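Local coordinates for dihydrodipicolinate synthase (Rhodopseudomonas palustris, PDB 3DZ1), which belongs to the DapA family of TIM-barrel lyases and probably synthesises 4-hydroxy-tetrahydrodipicolinate on the way to lysine, at residues A[7-19]-A[38-52]. Sequence-based numbering, arbitrary orientation.
Sequences PEAAGTFAIAPTP and YAEVGCEGVTVLGIL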
# COMPACT_ATOMS: atom_id res chain seq x y z
N PRO A 7 19.52 0.46 28.44
CA PRO A 7 18.18 -0.14 28.51
C PRO A 7 17.41 0.41 29.71
O PRO A 7 16.20 0.20 29.83
CB PRO A 7 18.47 -1.63 28.66
CG PRO A 7 19.78 -1.78 27.93
CD PRO A 7 20.55 -0.60 28.43
N GLU A 8 18.11 1.10 30.60
CA GLU A 8 17.47 1.67 31.78
C GLU A 8 16.93 3.08 31.55
O GLU A 8 16.39 3.69 32.47
CB GLU A 8 18.43 1.68 32.97
CG GLU A 8 18.80 0.29 33.51
CD GLU A 8 19.70 -0.50 32.57
OE1 GLU A 8 20.76 0.03 32.17
OE2 GLU A 8 19.35 -1.66 32.23
N ALA A 9 17.08 3.59 30.33
CA ALA A 9 16.58 4.92 30.01
C ALA A 9 15.09 4.97 30.34
O ALA A 9 14.35 4.03 30.06
CB ALA A 9 16.80 5.22 28.53
N ALA A 10 14.66 6.07 30.94
CA ALA A 10 13.26 6.22 31.32
C ALA A 10 12.88 7.70 31.40
O ALA A 10 13.68 8.57 31.09
CB ALA A 10 13.01 5.55 32.67
N GLY A 11 11.65 7.96 31.82
CA GLY A 11 11.21 9.34 31.93
C GLY A 11 10.62 9.90 30.65
O GLY A 11 9.94 9.20 29.91
N THR A 12 10.89 11.17 30.39
CA THR A 12 10.35 11.81 29.20
C THR A 12 11.44 12.30 28.25
O THR A 12 12.30 13.08 28.64
CB THR A 12 9.44 13.00 29.59
OG1 THR A 12 8.41 12.54 30.48
CG2 THR A 12 8.81 13.63 28.36
N PHE A 13 11.39 11.84 27.01
CA PHE A 13 12.33 12.27 25.98
C PHE A 13 11.54 13.14 25.01
O PHE A 13 10.56 12.69 24.43
CB PHE A 13 12.92 11.08 25.22
CG PHE A 13 14.13 10.47 25.87
CD1 PHE A 13 14.03 9.89 27.13
CD2 PHE A 13 15.36 10.48 25.23
CE1 PHE A 13 15.15 9.32 27.75
CE2 PHE A 13 16.49 9.91 25.83
CZ PHE A 13 16.38 9.33 27.09
N ALA A 14 11.96 14.39 24.83
CA ALA A 14 11.24 15.28 23.93
C ALA A 14 11.72 15.12 22.49
O ALA A 14 12.91 15.06 22.22
CB ALA A 14 11.42 16.72 24.38
N ILE A 15 10.78 15.03 21.55
CA ILE A 15 11.14 14.92 20.14
C ILE A 15 11.17 16.36 19.65
O ILE A 15 10.14 17.03 19.56
CB ILE A 15 10.11 14.13 19.33
CG1 ILE A 15 9.94 12.73 19.92
CG2 ILE A 15 10.57 14.03 17.87
CD1 ILE A 15 8.88 11.88 19.24
N ALA A 16 12.37 16.84 19.33
CA ALA A 16 12.56 18.21 18.89
C ALA A 16 12.34 18.52 17.42
O ALA A 16 12.86 17.83 16.54
CB ALA A 16 13.95 18.68 19.30
N PRO A 17 11.56 19.56 17.14
CA PRO A 17 11.34 19.92 15.74
C PRO A 17 12.60 20.70 15.36
O PRO A 17 13.37 21.07 16.24
CB PRO A 17 10.11 20.83 15.82
CG PRO A 17 10.32 21.53 17.12
CD PRO A 17 10.73 20.39 18.03
N THR A 18 12.83 20.91 14.07
CA THR A 18 13.99 21.69 13.66
C THR A 18 13.46 23.10 13.45
O THR A 18 12.63 23.33 12.57
CB THR A 18 14.60 21.15 12.35
OG1 THR A 18 15.15 19.85 12.59
CG2 THR A 18 15.71 22.07 11.84
N PRO A 19 13.91 24.06 14.27
CA PRO A 19 13.47 25.46 14.18
C PRO A 19 13.94 26.15 12.90
O PRO A 19 15.13 26.15 12.60
CB PRO A 19 14.09 26.11 15.42
CG PRO A 19 14.28 24.96 16.36
CD PRO A 19 14.78 23.88 15.45
N TYR A 38 13.60 22.01 27.51
CA TYR A 38 13.45 20.59 27.81
C TYR A 38 14.17 20.20 29.10
O TYR A 38 13.65 19.42 29.90
CB TYR A 38 14.00 19.73 26.67
CG TYR A 38 13.32 19.94 25.33
CD1 TYR A 38 11.93 20.05 25.23
CD2 TYR A 38 14.07 19.96 24.15
CE1 TYR A 38 11.31 20.17 23.99
CE2 TYR A 38 13.46 20.09 22.91
CZ TYR A 38 12.08 20.19 22.83
OH TYR A 38 11.48 20.30 21.60
N ALA A 39 15.39 20.71 29.29
CA ALA A 39 16.16 20.40 30.48
C ALA A 39 15.48 20.99 31.71
O ALA A 39 15.33 20.33 32.74
CB ALA A 39 17.57 20.94 30.36
N GLU A 40 15.06 22.25 31.58
CA GLU A 40 14.41 22.97 32.66
C GLU A 40 13.16 22.29 33.20
O GLU A 40 12.90 22.31 34.41
CB GLU A 40 14.05 24.38 32.19
CG GLU A 40 13.42 25.26 33.25
CD GLU A 40 12.93 26.58 32.68
OE1 GLU A 40 12.05 26.55 31.79
OE2 GLU A 40 13.42 27.65 33.11
N VAL A 41 12.38 21.67 32.31
CA VAL A 41 11.14 21.03 32.73
C VAL A 41 11.24 19.56 33.15
O VAL A 41 10.22 18.91 33.37
CB VAL A 41 10.04 21.18 31.65
CG1 VAL A 41 9.82 22.65 31.35
CG2 VAL A 41 10.42 20.41 30.39
N GLY A 42 12.46 19.03 33.23
CA GLY A 42 12.62 17.65 33.66
C GLY A 42 12.75 16.55 32.62
O GLY A 42 12.65 15.37 32.97
N CYS A 43 12.95 16.90 31.36
CA CYS A 43 13.11 15.89 30.31
C CYS A 43 14.45 15.17 30.51
O CYS A 43 15.45 15.80 30.87
CB CYS A 43 13.08 16.54 28.93
SG CYS A 43 11.46 17.12 28.40
N GLU A 44 14.46 13.86 30.30
CA GLU A 44 15.68 13.07 30.46
C GLU A 44 16.49 13.05 29.17
O GLU A 44 17.70 12.77 29.18
CB GLU A 44 15.34 11.64 30.87
CG GLU A 44 16.56 10.72 30.96
CD GLU A 44 16.32 9.49 31.81
OE1 GLU A 44 15.89 9.64 32.98
OE2 GLU A 44 16.58 8.36 31.32
N GLY A 45 15.84 13.33 28.05
CA GLY A 45 16.54 13.32 26.79
C GLY A 45 15.81 14.03 25.68
O GLY A 45 14.70 14.53 25.86
N VAL A 46 16.46 14.09 24.52
CA VAL A 46 15.89 14.76 23.36
C VAL A 46 16.21 13.94 22.12
O VAL A 46 17.33 13.45 21.97
CB VAL A 46 16.49 16.18 23.19
CG1 VAL A 46 15.77 16.93 22.07
CG2 VAL A 46 16.39 16.96 24.50
N THR A 47 15.23 13.78 21.24
CA THR A 47 15.43 13.05 19.99
C THR A 47 15.39 14.11 18.89
O THR A 47 14.50 14.96 18.87
CB THR A 47 14.33 12.00 19.79
OG1 THR A 47 14.40 11.04 20.86
CG2 THR A 47 14.51 11.26 18.46
N VAL A 48 16.38 14.07 18.00
CA VAL A 48 16.46 15.07 16.94
C VAL A 48 16.47 14.50 15.53
O VAL A 48 16.72 13.31 15.32
CB VAL A 48 17.71 15.96 17.12
CG1 VAL A 48 17.65 16.66 18.46
CG2 VAL A 48 18.97 15.13 17.02
N LEU A 49 16.22 15.38 14.56
CA LEU A 49 16.18 15.02 13.15
C LEU A 49 15.01 14.08 12.86
O LEU A 49 13.97 14.16 13.51
CB LEU A 49 17.51 14.40 12.71
CG LEU A 49 18.70 15.36 12.82
CD1 LEU A 49 19.96 14.71 12.27
CD2 LEU A 49 18.39 16.64 12.05
N GLY A 50 15.18 13.19 11.89
CA GLY A 50 14.09 12.29 11.55
C GLY A 50 12.94 13.07 10.93
O GLY A 50 13.05 14.27 10.68
N ILE A 51 11.82 12.38 10.69
CA ILE A 51 10.64 13.01 10.09
C ILE A 51 10.11 14.22 10.86
O ILE A 51 9.89 15.28 10.28
CB ILE A 51 9.49 11.99 9.95
CG1 ILE A 51 9.94 10.83 9.05
CG2 ILE A 51 8.26 12.67 9.37
CD1 ILE A 51 10.42 11.26 7.68
N LEU A 52 9.90 14.06 12.16
CA LEU A 52 9.37 15.15 12.97
C LEU A 52 10.28 16.37 13.00
O LEU A 52 9.82 17.48 13.26
CB LEU A 52 9.09 14.66 14.40
CG LEU A 52 7.95 13.64 14.53
CD1 LEU A 52 7.67 13.38 15.99
CD2 LEU A 52 6.70 14.17 13.85
O HOH W 1 11.99 12.82 32.57
O HOH W 2 9.17 19.23 21.39
O HOH W 3 15.28 18.01 14.88
O HOH W 4 13.07 14.95 15.85
O HOH W 5 10.54 20.29 12.57
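The carbonyl oxygen A14 O is gripped twice by the neighbouring strand: T47 N donates a hydrogen bond to it at 2.8 Å, and V46 CA brings a CA-H...O contact at 3.2 Å. The strands 11-15 and 45-48 run parallel as the first two of the eight-stranded TIM barrel, joined through helix 28-40 in a beta-alpha-beta unit. Their ladder begins with E44 N on T12 O, continues with A14 N on G45 O, and ends with A16 N meeting T47 O almost head-on at 2.9 Å.

F13, I15 and T47 share the inward face with G45. The F13 ring, its CG turned opposite the carbonyl carbon (chi1 -86°), lies over G45 with one face toward G45 CA, 3.7 Å from the ring centroid; glycine suits this place because a CB would collide with the ring. An alanine in place of F13 would probably leave G45 CA without its aromatic cover and open a gap toward Q78, I80 and M217. T47 touches M217, a predicted pyruvate-binding residue.

On the opposite face, the small A14 lets helix residue Y38 come close: A14 CB sits above one face of the phenol ring, 3.6 Å from its centroid, with C43 SG beside it. A16 CB packs against V46 CG1. Finally, one water joins Y38 OH, at 2.6 Å, to I15 O, to which it donates at 3.0 Å.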